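Local coordinates for anopheles Plasmodium-responsive Leucine-rich repeat protein 1B (Anopheles gambiae, PDB 4XGO) that probably acts with its partner LRIM1 in the mosquito immune response to Plasmodium, this chain being its leucine-rich repeat domain, at residues K6-T11 / S16-S21; V134-I139 / V145-N150; S153-P158 / E162-S167; L298-N303 / A312-V317; Q327-K330 / H334-H337. All coordinates share one frame; numbering follows the deposited sequence. Where two conformers were deposited one is given.

Contact 1 (K6-T11 / S16-S21); sequences KSMHLT and SALLAS
M8 and L18 reach tip to tip between the first strand, 8-10, and the helix 12-23 that follows it, with M8 CE 4.0 Å from L18 CD1. The thioether gets there by a bent route. M8 CG sits in the crowded position between its backbone N and carbonyl carbon (chi1 74°), and a turn at chi3 (-87°) swings the terminal methyl toward the helix. L18 answers with one branch: its CG lies beside the backbone N, opposite the carbonyl carbon, and CD1 is the end that does the touching. L18 CD1 also meets L10, whose CD1 is 4.2 Å away, so one leucine methyl serves two strand residues, two positions apart. The first bond of L10 runs beside the helix, and only the end of the chain comes near it. Within the helix, S21 OG donates to L18 O at 2.7 Å, while T11 stands at the N-cap and T14 OG1 ties back to H9 O and T11 N. The strand pairs in parallel with a strand of the second subunit, where M8 packs on I35 and L10 on F43 of that chain. Between the two segments, three methyl-tipped chains meet with no directional bond; the polar ties come from T14, and part of the strand's fixing probably from the second subunit.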
# COMPACT_ATOMS: atom_id res chain seq x y z
N LYS A 6 -13.70 5.96 -9.95
CA LYS A 6 -14.94 5.26 -9.57
C LYS A 6 -14.95 3.82 -10.11
O LYS A 6 -14.46 3.56 -11.22
CB LYS A 6 -16.17 6.01 -10.07
CG LYS A 6 -17.45 5.66 -9.32
N SER A 7 -15.54 2.90 -9.34
CA SER A 7 -15.51 1.47 -9.68
C SER A 7 -16.53 1.11 -10.75
O SER A 7 -17.58 1.76 -10.85
CB SER A 7 -15.70 0.59 -8.44
OG SER A 7 -17.06 0.41 -8.10
N MET A 8 -16.22 0.08 -11.52
CA MET A 8 -17.05 -0.32 -12.66
C MET A 8 -17.44 -1.79 -12.56
O MET A 8 -16.76 -2.59 -11.91
CB MET A 8 -16.34 -0.04 -13.98
CG MET A 8 -15.19 -0.97 -14.34
SD MET A 8 -14.57 -0.74 -16.03
CE MET A 8 -15.64 -1.82 -16.93
N HIS A 9 -18.58 -2.12 -13.18
CA HIS A 9 -19.02 -3.50 -13.36
C HIS A 9 -18.59 -3.91 -14.76
O HIS A 9 -18.82 -3.17 -15.73
CB HIS A 9 -20.56 -3.61 -13.24
CG HIS A 9 -21.07 -3.59 -11.83
ND1 HIS A 9 -22.14 -4.37 -11.42
CD2 HIS A 9 -20.67 -2.91 -10.73
CE1 HIS A 9 -22.37 -4.16 -10.14
NE2 HIS A 9 -21.50 -3.27 -9.69
N LEU A 10 -17.95 -5.07 -14.89
CA LEU A 10 -17.60 -5.60 -16.19
C LEU A 10 -18.72 -6.50 -16.69
O LEU A 10 -18.91 -7.62 -16.21
CB LEU A 10 -16.29 -6.38 -16.14
CG LEU A 10 -15.70 -6.67 -17.53
CD1 LEU A 10 -15.21 -5.39 -18.17
CD2 LEU A 10 -14.57 -7.69 -17.42
N THR A 11 -19.46 -5.99 -17.67
CA THR A 11 -20.63 -6.66 -18.24
C THR A 11 -20.40 -6.80 -19.74
O THR A 11 -19.48 -6.20 -20.29
CB THR A 11 -21.92 -5.87 -17.92
OG1 THR A 11 -22.04 -4.71 -18.76
CG2 THR A 11 -21.94 -5.44 -16.48
N SER A 16 -17.98 -4.45 -24.20
CA SER A 16 -18.17 -4.07 -25.60
C SER A 16 -17.72 -2.63 -25.83
O SER A 16 -17.01 -2.34 -26.81
CB SER A 16 -19.64 -4.24 -26.02
OG SER A 16 -19.81 -3.97 -27.41
N ALA A 17 -18.14 -1.74 -24.95
CA ALA A 17 -17.79 -0.33 -25.08
C ALA A 17 -16.28 -0.12 -24.95
O ALA A 17 -15.69 0.63 -25.74
CB ALA A 17 -18.58 0.52 -24.10
N LEU A 18 -15.67 -0.79 -23.98
CA LEU A 18 -14.21 -0.78 -23.86
C LEU A 18 -13.48 -1.27 -25.10
O LEU A 18 -12.56 -0.63 -25.58
CB LEU A 18 -13.76 -1.64 -22.68
CG LEU A 18 -13.79 -1.04 -21.29
CD1 LEU A 18 -13.48 -2.14 -20.29
CD2 LEU A 18 -12.79 0.11 -21.17
N LEU A 19 -13.88 -2.44 -25.59
CA LEU A 19 -13.25 -3.02 -26.79
C LEU A 19 -13.39 -2.09 -28.00
O LEU A 19 -12.44 -1.95 -28.77
CB LEU A 19 -13.85 -4.40 -27.12
CG LEU A 19 -13.56 -5.51 -26.10
CD1 LEU A 19 -14.42 -6.75 -26.35
CD2 LEU A 19 -12.08 -5.88 -26.04
N ALA A 20 -14.54 -1.42 -28.14
CA ALA A 20 -14.75 -0.48 -29.25
C ALA A 20 -13.79 0.70 -29.14
O ALA A 20 -13.20 1.14 -30.15
CB ALA A 20 -16.18 0.02 -29.25
N SER A 21 -13.61 1.21 -27.92
CA SER A 21 -12.67 2.32 -27.69
C SER A 21 -11.21 1.90 -27.96
O SER A 21 -10.41 2.68 -28.47
CB SER A 21 -12.88 2.89 -26.26
OG SER A 21 -12.30 2.06 -25.26

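Contact 2 (V134-I139 / V145-N150); sequences VDLALI and VNVSYN. With NAG (2-acetamido-2-deoxy-beta-D-glucopyranose), chain C; NAG (2-acetamido-2-deoxy-beta-D-glucopyranose), chain B.
L136 swings its CG beside its own backbone N, opposite the carbonyl carbon (chi1 -57°), and V145 sets CG1 opposite its backbone N (chi1 177°); together these torsions bring the L136 methyls against the strand. The two segments are the loop, with a 3-10 turn at 136-138, and the strand end of consecutive leucine-rich repeats, packed across the inside of the solenoid. L136 CD1 touches both valines: 3.9 Å to V145 CG1 and 4.2 Å to V147 CG1. Against V145 the leucine slides past in the opposite direction, whereas against V147 the two chains meet end on. V134 CG1 touches V147 CG1 more loosely, at 4.5 Å. All four side chains are buried, and L136 also rests on L124 of the preceding strand.

N146 points the other way, out of the core, and carries the first sugar of the N-linked glycan on its ND2, in the sequon N146-V147-S148. Its OD1 is gripped twice by S148: the backbone N donates at 3.0 Å in an Asx turn, and OG donates at 2.9 Å onto a lone pair. Both bonds fix the rotation of the glycosylated amide. The outer sugar lays its acetamide methyl over one face of the Y149 ring. Farther along, N150 ND2 donates almost straight to V147 O at 3.0 Å, from above the carbonyl plane.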
# COMPACT_ATOMS: atom_id res chain seq x y z
N VAL A 134 2.28 23.59 -5.09
CA VAL A 134 1.43 23.56 -6.26
C VAL A 134 0.47 24.75 -6.19
O VAL A 134 -0.33 24.84 -5.25
CB VAL A 134 0.67 22.23 -6.44
CG1 VAL A 134 -0.14 21.85 -5.22
CG2 VAL A 134 -0.19 22.31 -7.69
N ASP A 135 0.57 25.66 -7.15
CA ASP A 135 -0.30 26.84 -7.18
C ASP A 135 -1.55 26.54 -8.00
O ASP A 135 -1.60 26.81 -9.21
CB ASP A 135 0.42 28.08 -7.72
CG ASP A 135 -0.43 29.35 -7.57
OD1 ASP A 135 -1.63 29.24 -7.29
OD2 ASP A 135 0.12 30.47 -7.73
N LEU A 136 -2.55 25.97 -7.34
CA LEU A 136 -3.80 25.60 -8.00
C LEU A 136 -4.58 26.81 -8.48
O LEU A 136 -5.35 26.71 -9.44
CB LEU A 136 -4.69 24.77 -7.04
CG LEU A 136 -4.10 23.49 -6.47
CD1 LEU A 136 -4.92 23.01 -5.27
CD2 LEU A 136 -4.00 22.44 -7.56
N ALA A 137 -4.36 27.95 -7.83
CA ALA A 137 -5.09 29.19 -8.13
C ALA A 137 -4.81 29.72 -9.54
O ALA A 137 -5.59 30.50 -10.08
CB ALA A 137 -4.79 30.25 -7.09
N LEU A 138 -3.71 29.28 -10.13
CA LEU A 138 -3.39 29.58 -11.52
C LEU A 138 -4.27 28.86 -12.54
O LEU A 138 -4.23 29.21 -13.72
CB LEU A 138 -1.94 29.20 -11.80
CG LEU A 138 -0.92 30.19 -11.26
CD1 LEU A 138 0.49 29.65 -11.45
CD2 LEU A 138 -1.10 31.54 -11.96
N ILE A 139 -5.04 27.87 -12.11
CA ILE A 139 -5.78 27.00 -13.01
C ILE A 139 -7.29 27.19 -12.78
O ILE A 139 -7.94 26.36 -12.11
CB ILE A 139 -5.38 25.53 -12.77
CG1 ILE A 139 -3.86 25.39 -12.60
CG2 ILE A 139 -5.90 24.62 -13.87
CD1 ILE A 139 -3.45 24.11 -11.92
N VAL A 145 -10.66 18.86 -7.31
CA VAL A 145 -9.26 18.79 -7.06
C VAL A 145 -8.96 17.96 -5.80
O VAL A 145 -9.62 18.14 -4.77
CB VAL A 145 -8.66 20.19 -6.86
CG1 VAL A 145 -7.20 20.07 -6.52
CG2 VAL A 145 -8.85 21.04 -8.13
N ASN A 146 -7.96 17.10 -5.86
CA ASN A 146 -7.55 16.33 -4.70
C ASN A 146 -6.05 16.41 -4.58
O ASN A 146 -5.32 15.91 -5.46
CB ASN A 146 -8.03 14.88 -4.84
CG ASN A 146 -7.91 14.09 -3.56
OD1 ASN A 146 -7.12 14.42 -2.66
ND2 ASN A 146 -8.74 13.05 -3.47
N VAL A 147 -5.58 17.07 -3.51
CA VAL A 147 -4.18 17.15 -3.19
C VAL A 147 -3.90 16.59 -1.78
O VAL A 147 -2.92 16.97 -1.14
CB VAL A 147 -3.60 18.59 -3.32
CG1 VAL A 147 -3.63 19.05 -4.78
CG2 VAL A 147 -4.33 19.60 -2.43
N SER A 148 -4.73 15.65 -1.34
CA SER A 148 -4.59 15.07 -0.01
C SER A 148 -3.30 14.26 0.10
O SER A 148 -2.78 13.81 -0.90
CB SER A 148 -5.80 14.21 0.36
OG SER A 148 -5.90 13.04 -0.45
N TYR A 149 -2.79 14.11 1.32
CA TYR A 149 -1.59 13.32 1.59
C TYR A 149 -0.36 13.87 0.84
O TYR A 149 0.28 13.18 0.06
CB TYR A 149 -1.82 11.84 1.33
CG TYR A 149 -2.84 11.22 2.26
CD1 TYR A 149 -2.46 10.68 3.49
CD2 TYR A 149 -4.19 11.17 1.91
CE1 TYR A 149 -3.40 10.10 4.33
CE2 TYR A 149 -5.12 10.58 2.75
CZ TYR A 149 -4.70 10.06 3.96
OH TYR A 149 -5.60 9.46 4.83
N ASN A 150 -0.05 15.12 1.12
CA ASN A 150 1.14 15.78 0.61
C ASN A 150 1.80 16.55 1.75
O ASN A 150 1.52 16.27 2.95
CB ASN A 150 0.74 16.62 -0.60
CG ASN A 150 0.66 15.78 -1.86
OD1 ASN A 150 1.67 15.24 -2.31
ND2 ASN A 150 -0.52 15.67 -2.42
C1 NAG C . -8.77 12.17 -2.32
C2 NAG C . -10.15 11.55 -2.13
C3 NAG C . -10.11 10.53 -0.98
C4 NAG C . -9.02 9.49 -1.20
C5 NAG C . -7.71 10.20 -1.57
C6 NAG C . -6.67 9.15 -1.98
C7 NAG C . -12.34 12.61 -2.17
C8 NAG C . -13.24 13.68 -1.65
N2 NAG C . -11.09 12.55 -1.73
O3 NAG C . -11.38 9.93 -0.79
O4 NAG C . -8.76 8.80 0.02
O5 NAG C . -7.88 11.12 -2.63
O6 NAG C . -5.76 9.11 -0.89
O7 NAG C . -12.77 11.82 -3.00
C1 NAG B . -9.21 7.44 0.02
C2 NAG B . -8.46 6.68 1.11
C3 NAG B . -8.92 5.22 1.13
C4 NAG B . -10.44 5.05 1.00
C5 NAG B . -11.11 6.06 0.06
C6 NAG B . -12.61 6.11 0.28
C7 NAG B . -6.09 7.05 1.70
C8 NAG B . -4.67 7.08 1.22
N2 NAG B . -7.04 6.74 0.81
O3 NAG B . -8.48 4.63 2.33
O4 NAG B . -10.71 3.74 0.53
O5 NAG B . -10.59 7.36 0.29
O6 NAG B . -13.22 6.81 -0.78
O7 NAG B . -6.32 7.31 2.87

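Contact 3 (S153-P158 / E162-S167); sequences STLAIP and EELDAS. Unlike the reference sequence in segment 153-158: A156 (reference Val). With NAG (2-acetamido-2-deoxy-beta-D-glucopyranose), chain C.
I157 and L164 form the tight part of this contact, where the outer strand 154-156 of one leucine-rich repeat faces the inner strand 163-165 of the next across the solenoid core. L164 CD2 meets CG1, CG2 and CD1 of I157, most closely CG1 at 3.7 Å, and the two side chains cross obliquely. L155 comes in beside them. Its CG lies opposite the backbone N (chi1 180°), which carries both methyls over A166, with L155 CD2 at 3.9 Å from A166 CB; the same CD2 keeps a looser 4.2 Å to L164 CD2.

The loose side is the outer one. A156 points away from the facing strand and is partly exposed, and T154 is exposed where strand 154-156 runs beside 173-175. On the inner strand's other side D165 also points away, yet it is buried and well bonded, facing the glycan and held on both carboxylate oxygens. OD1 takes S167 N at 2.9 Å in an Asx turn and S167 OG at 2.7 Å on its syn lone pair. OD2 accepts from N2 of the sugar attached to N146, 2.8 Å away and nearly straight (169°). K186 also lies against D165.

Across the interior the two segments therefore meet through methyls alone. The glycan-facing side relies on direction, and its donors, with K186 nearby, would favour a negatively charged D165 that holds the sugar's acetamido group in place.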
# COMPACT_ATOMS: atom_id res chain seq x y z
N SER A 153 1.98 23.56 2.81
CA SER A 153 1.78 24.44 3.96
C SER A 153 0.89 25.62 3.59
O SER A 153 0.30 26.23 4.45
CB SER A 153 3.11 24.93 4.51
OG SER A 153 3.82 23.86 5.13
N THR A 154 0.82 25.95 2.30
CA THR A 154 -0.04 27.03 1.84
C THR A 154 -0.99 26.44 0.81
O THR A 154 -0.56 25.68 -0.05
CB THR A 154 0.77 28.18 1.24
OG1 THR A 154 1.60 28.73 2.27
CG2 THR A 154 -0.15 29.26 0.71
N LEU A 155 -2.27 26.78 0.91
CA LEU A 155 -3.25 26.29 -0.07
C LEU A 155 -3.86 27.47 -0.80
O LEU A 155 -4.62 28.24 -0.22
CB LEU A 155 -4.34 25.48 0.64
CG LEU A 155 -5.45 24.91 -0.26
CD1 LEU A 155 -4.86 23.85 -1.19
CD2 LEU A 155 -6.56 24.33 0.59
N ALA A 156 -3.53 27.60 -2.09
CA ALA A 156 -4.17 28.57 -2.94
C ALA A 156 -5.37 27.91 -3.62
O ALA A 156 -5.21 26.96 -4.36
CB ALA A 156 -3.20 29.10 -3.98
N ILE A 157 -6.56 28.39 -3.33
CA ILE A 157 -7.78 27.79 -3.87
C ILE A 157 -8.18 28.55 -5.13
O ILE A 157 -8.32 29.77 -5.09
CB ILE A 157 -8.91 27.80 -2.82
CG1 ILE A 157 -8.49 26.94 -1.62
CG2 ILE A 157 -10.21 27.26 -3.42
CD1 ILE A 157 -9.48 26.89 -0.49
N PRO A 158 -8.36 27.83 -6.26
CA PRO A 158 -8.79 28.52 -7.48
C PRO A 158 -10.22 29.07 -7.39
O PRO A 158 -10.98 28.76 -6.46
CB PRO A 158 -8.65 27.44 -8.57
CG PRO A 158 -8.69 26.15 -7.85
CD PRO A 158 -8.12 26.39 -6.48
N GLU A 162 -15.30 23.41 -7.20
CA GLU A 162 -16.53 23.03 -6.52
C GLU A 162 -16.25 22.07 -5.37
O GLU A 162 -16.92 22.10 -4.35
CB GLU A 162 -17.51 22.39 -7.51
CG GLU A 162 -18.86 21.99 -6.93
CD GLU A 162 -18.93 20.55 -6.41
OE1 GLU A 162 -18.12 19.71 -6.82
OE2 GLU A 162 -19.82 20.26 -5.57
N GLU A 163 -15.29 21.17 -5.56
CA GLU A 163 -14.92 20.26 -4.50
C GLU A 163 -13.41 20.17 -4.42
O GLU A 163 -12.73 19.93 -5.43
CB GLU A 163 -15.53 18.86 -4.71
CG GLU A 163 -15.06 17.86 -3.67
CD GLU A 163 -15.92 16.60 -3.55
OE1 GLU A 163 -16.70 16.27 -4.51
OE2 GLU A 163 -15.77 15.92 -2.50
N LEU A 164 -12.88 20.34 -3.21
CA LEU A 164 -11.46 20.35 -2.99
C LEU A 164 -11.09 19.56 -1.75
O LEU A 164 -11.61 19.84 -0.67
CB LEU A 164 -10.95 21.78 -2.89
CG LEU A 164 -9.48 21.99 -2.53
CD1 LEU A 164 -8.54 21.26 -3.45
CD2 LEU A 164 -9.17 23.48 -2.60
N ASP A 165 -10.23 18.56 -1.92
CA ASP A 165 -9.72 17.78 -0.81
C ASP A 165 -8.23 18.08 -0.66
O ASP A 165 -7.43 17.77 -1.54
CB ASP A 165 -10.00 16.28 -1.01
CG ASP A 165 -9.62 15.43 0.22
OD1 ASP A 165 -8.85 15.89 1.10
OD2 ASP A 165 -10.08 14.25 0.28
N ALA A 166 -7.89 18.75 0.45
CA ALA A 166 -6.48 19.01 0.81
C ALA A 166 -6.14 18.48 2.21
O ALA A 166 -5.23 18.97 2.89
CB ALA A 166 -6.14 20.48 0.67
N SER A 167 -6.81 17.39 2.59
CA SER A 167 -6.64 16.77 3.89
C SER A 167 -5.27 16.14 3.97
O SER A 167 -4.63 15.88 2.93
CB SER A 167 -7.74 15.71 4.15
OG SER A 167 -7.71 14.62 3.24
C1 NAG C . -8.77 12.17 -2.32
C2 NAG C . -10.15 11.55 -2.13
C3 NAG C . -10.11 10.53 -0.98
C4 NAG C . -9.02 9.49 -1.20
C5 NAG C . -7.71 10.20 -1.57
C6 NAG C . -6.67 9.15 -1.98
C7 NAG C . -12.34 12.61 -2.17
C8 NAG C . -13.24 13.68 -1.65
N2 NAG C . -11.09 12.55 -1.73
O3 NAG C . -11.38 9.93 -0.79
O4 NAG C . -8.76 8.80 0.02
O5 NAG C . -7.88 11.12 -2.63
O6 NAG C . -5.76 9.11 -0.89
O7 NAG C . -12.77 11.82 -3.00

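Contact 4 (L298-N303 / A312-V317); sequences LTLSHN and ALFRNV
L300 and L313 point straight at each other, L300 CD1 ending 3.9 Å from L313 CD2, where the last repeat strand, 297-299, meets the helix 307-316 of the C-terminal cap. Here the leucine-rich repeat solenoid is closed off, and leucines of the last repeat are covered by the helix. L300 holds CG beside its backbone N, opposite the carbonyl carbon (chi1 -59°); this sends both methyls toward the helix, and L300 CD2 also lies 4.1 Å from L313 CD2. F314 reaches in from the next position along the helix; its ring comes obliquely to L300 CD1, with CE1 at 4.3 Å. L298 takes the other torsion, CG opposite the backbone N, and angles across V317 instead of meeting it head on, CD2 to CG2 at 4.1 Å. L300 and L298 thus meet L313 and V317, four residues apart, while L339 covers L300 and F314 from the cap's last strand. On the strand side the chain turns away at N303, whose OD1 accepts from I284 N of the preceding repeat. N303 ND2 donates to L279 O and, 3.0 Å away and well above the carbonyl plane, to L300 O.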
# COMPACT_ATOMS: atom_id res chain seq x y z
N LEU A 298 -27.25 12.95 19.39
CA LEU A 298 -26.59 13.89 20.29
C LEU A 298 -25.61 13.08 21.10
O LEU A 298 -26.02 12.10 21.73
CB LEU A 298 -27.61 14.55 21.23
CG LEU A 298 -27.10 15.46 22.35
CD1 LEU A 298 -26.44 16.71 21.77
CD2 LEU A 298 -28.23 15.88 23.27
N THR A 299 -24.34 13.44 21.10
CA THR A 299 -23.38 12.73 21.93
C THR A 299 -22.86 13.65 23.04
O THR A 299 -22.59 14.82 22.82
CB THR A 299 -22.22 12.14 21.14
OG1 THR A 299 -21.48 13.18 20.49
CG2 THR A 299 -22.75 11.15 20.11
N LEU A 300 -22.78 13.10 24.24
CA LEU A 300 -22.52 13.86 25.46
C LEU A 300 -21.49 13.24 26.41
O LEU A 300 -21.14 13.85 27.43
CB LEU A 300 -23.83 14.01 26.24
CG LEU A 300 -24.99 14.70 25.54
CD1 LEU A 300 -26.23 14.61 26.40
CD2 LEU A 300 -24.63 16.14 25.20
N SER A 301 -20.99 12.04 26.10
CA SER A 301 -20.17 11.32 27.06
C SER A 301 -18.79 11.94 27.19
O SER A 301 -18.39 12.78 26.36
CB SER A 301 -20.04 9.83 26.69
OG SER A 301 -19.36 9.67 25.46
N HIS A 302 -18.08 11.55 28.25
CA HIS A 302 -16.73 12.01 28.53
C HIS A 302 -16.67 13.54 28.61
O HIS A 302 -15.92 14.19 27.85
CB HIS A 302 -15.76 11.47 27.49
CG HIS A 302 -15.68 9.98 27.51
ND1 HIS A 302 -14.72 9.31 28.24
CD2 HIS A 302 -16.48 9.03 26.98
CE1 HIS A 302 -14.91 8.00 28.11
NE2 HIS A 302 -15.97 7.81 27.35
N ASN A 303 -17.50 14.08 29.50
CA ASN A 303 -17.49 15.49 29.84
C ASN A 303 -17.38 15.65 31.35
O ASN A 303 -16.79 14.78 32.00
CB ASN A 303 -18.70 16.19 29.21
CG ASN A 303 -18.43 16.60 27.76
OD1 ASN A 303 -17.65 17.52 27.51
ND2 ASN A 303 -19.05 15.92 26.82
N ALA A 312 -31.83 18.75 32.89
CA ALA A 312 -32.58 19.75 32.12
C ALA A 312 -32.46 19.49 30.62
O ALA A 312 -33.39 19.75 29.86
CB ALA A 312 -32.10 21.15 32.45
N LEU A 313 -31.31 18.98 30.19
CA LEU A 313 -31.07 18.63 28.79
C LEU A 313 -31.96 17.47 28.33
O LEU A 313 -32.50 17.50 27.22
CB LEU A 313 -29.59 18.28 28.59
CG LEU A 313 -28.91 18.64 27.28
CD1 LEU A 313 -29.02 20.13 26.99
CD2 LEU A 313 -27.44 18.23 27.36
N PHE A 314 -32.10 16.44 29.17
CA PHE A 314 -32.95 15.28 28.82
C PHE A 314 -34.42 15.67 28.77
O PHE A 314 -35.17 15.16 27.94
CB PHE A 314 -32.79 14.12 29.80
CG PHE A 314 -31.39 13.56 29.89
CD1 PHE A 314 -30.61 13.37 28.76
CD2 PHE A 314 -30.87 13.19 31.12
CE1 PHE A 314 -29.33 12.85 28.86
CE2 PHE A 314 -29.60 12.66 31.23
CZ PHE A 314 -28.83 12.49 30.10
N ARG A 315 -34.85 16.55 29.67
CA ARG A 315 -36.23 17.04 29.67
C ARG A 315 -36.60 17.76 28.36
O ARG A 315 -37.77 17.77 27.98
CB ARG A 315 -36.50 17.96 30.88
CG ARG A 315 -36.59 17.21 32.20
CD ARG A 315 -37.03 18.11 33.35
NE ARG A 315 -36.02 19.09 33.71
N ASN A 316 -35.61 18.33 27.67
CA ASN A 316 -35.85 19.03 26.40
C ASN A 316 -35.58 18.20 25.14
O ASN A 316 -36.20 18.43 24.10
CB ASN A 316 -35.04 20.33 26.36
CG ASN A 316 -35.49 21.33 27.40
OD1 ASN A 316 -36.23 21.00 28.33
ND2 ASN A 316 -35.04 22.57 27.25
N VAL A 317 -34.66 17.24 25.22
CA VAL A 317 -34.33 16.36 24.10
C VAL A 317 -35.17 15.08 24.15
O VAL A 317 -35.49 14.59 25.23
CB VAL A 317 -32.83 16.02 24.10
CG1 VAL A 317 -32.48 15.00 23.04
CG2 VAL A 317 -32.01 17.29 23.91

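Contact 5 (Q327-K330 / H334-H337); sequences QHCK and HLEH
C329 and L335 make the closest approach here, C329 SG lying 3.7 Å from L335 CD2 and 3.8 Å from L335 CG. The sulfur therefore nestles against the branch point of the leucine rather than only its end. It also rests on the backbone, 3.8 Å from H334 C. The other methyl goes farther along the loop: L335 CD1 touches Q327 O at 4.0 Å, so the leucine meets both Q327 and C329. Its CG lies beside its own backbone N, opposite the carbonyl carbon (chi1 -64°), and this bends the methyls back over the loop although the first bond of the side chain does not point at it.

What positions these groups lies one shell out. C329 SG is tied to C340 in a disulfide, and L335 packs on C340 as well, so the leucine sits beside the bridge. H334 CB points away from the loop, and ND1 of its ring donates to L335 O at 3.0 Å, coming from above that carbonyl's plane. Its NE2 is hydrogen-bonded to E343, which could favour a doubly protonated ring. K330 forms a salt bridge with D304, and E336 one with R311 of helix 307-316.

The contact is a surface one at the far end of the cap. Strand 334-336 runs antiparallel to 339-342, which in turn pairs in parallel with 305-306, and helix 307-316 lies behind, where C307 touches H334 and is bridged to C341.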
# COMPACT_ATOMS: atom_id res chain seq x y z
N GLN A 327 -19.17 4.73 30.89
CA GLN A 327 -19.14 3.39 31.48
C GLN A 327 -18.96 3.48 32.98
O GLN A 327 -19.75 2.91 33.75
CB GLN A 327 -18.03 2.54 30.86
CG GLN A 327 -18.51 1.50 29.88
CD GLN A 327 -19.21 2.08 28.66
OE1 GLN A 327 -18.91 3.20 28.22
NE2 GLN A 327 -20.13 1.31 28.10
N HIS A 328 -17.93 4.20 33.40
CA HIS A 328 -17.58 4.36 34.81
C HIS A 328 -17.35 5.85 35.05
O HIS A 328 -16.97 6.55 34.14
CB HIS A 328 -16.30 3.61 35.13
CG HIS A 328 -16.33 2.17 34.71
ND1 HIS A 328 -17.21 1.26 35.24
CD2 HIS A 328 -15.57 1.49 33.81
CE1 HIS A 328 -17.01 0.08 34.68
NE2 HIS A 328 -16.02 0.19 33.81
N CYS A 329 -17.61 6.31 36.26
CA CYS A 329 -17.51 7.73 36.57
C CYS A 329 -16.40 7.96 37.55
O CYS A 329 -16.09 7.08 38.36
CB CYS A 329 -18.80 8.25 37.20
SG CYS A 329 -20.22 8.08 36.10
N LYS A 330 -15.83 9.16 37.51
CA LYS A 330 -14.82 9.50 38.48
C LYS A 330 -15.47 9.80 39.83
O LYS A 330 -16.69 9.92 39.95
CB LYS A 330 -13.93 10.65 37.99
CG LYS A 330 -14.57 12.03 37.98
CD LYS A 330 -13.69 12.99 37.19
CE LYS A 330 -14.09 14.44 37.41
NZ LYS A 330 -13.31 15.34 36.53
N HIS A 334 -21.84 10.28 39.26
CA HIS A 334 -22.66 9.09 39.14
C HIS A 334 -23.40 9.13 37.83
O HIS A 334 -23.58 10.18 37.22
CB HIS A 334 -23.66 9.02 40.31
CG HIS A 334 -24.78 10.01 40.21
ND1 HIS A 334 -25.93 9.77 39.49
CD2 HIS A 334 -24.93 11.25 40.75
CE1 HIS A 334 -26.74 10.81 39.59
NE2 HIS A 334 -26.16 11.72 40.35
N LEU A 335 -23.84 7.96 37.39
CA LEU A 335 -24.53 7.87 36.11
C LEU A 335 -25.97 8.37 36.23
O LEU A 335 -26.69 8.04 37.17
CB LEU A 335 -24.53 6.44 35.58
CG LEU A 335 -23.17 5.85 35.23
CD1 LEU A 335 -23.23 4.33 35.18
CD2 LEU A 335 -22.67 6.40 33.91
N GLU A 336 -26.35 9.17 35.24
CA GLU A 336 -27.68 9.71 35.09
C GLU A 336 -28.06 9.46 33.63
O GLU A 336 -27.45 10.02 32.73
CB GLU A 336 -27.62 11.19 35.40
CG GLU A 336 -28.92 11.93 35.18
CD GLU A 336 -29.87 11.71 36.31
OE1 GLU A 336 -29.60 12.19 37.44
OE2 GLU A 336 -30.92 11.08 36.05
N HIS A 337 -29.06 8.60 33.38
CA HIS A 337 -29.34 8.12 32.02
C HIS A 337 -28.08 7.73 31.25
O HIS A 337 -27.91 8.07 30.07
CB HIS A 337 -30.17 9.14 31.24
CG HIS A 337 -31.55 9.34 31.80
ND1 HIS A 337 -31.87 10.42 32.59
CD2 HIS A 337 -32.67 8.60 31.70
CE1 HIS A 337 -33.14 10.34 32.95
NE2 HIS A 337 -33.65 9.25 32.42

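Overall arrangement
Contacts 2 to 4 follow the solenoid and contact 5 belongs to its C-terminal cap, whereas contact 1 is an N-terminal piece whose strand joins the second subunit; its centre lies about 56 Å from that of contact 5. Contacts 2 and 3 sit near the middle as neighbouring repeats, with centres about 6 Å apart; V147 N and D165 O are 2.8 Å apart, a probable hydrogen bond between segments 145-150 and 162-167, and both contacts touch the sugar attached to the protein. Contact 4 lies about 36 Å from contact 3, between centres, on the last strand of the same run. Contacts 4 and 5 share the cap, where F314 CD2 comes within 3.3 Å of H337 ND1.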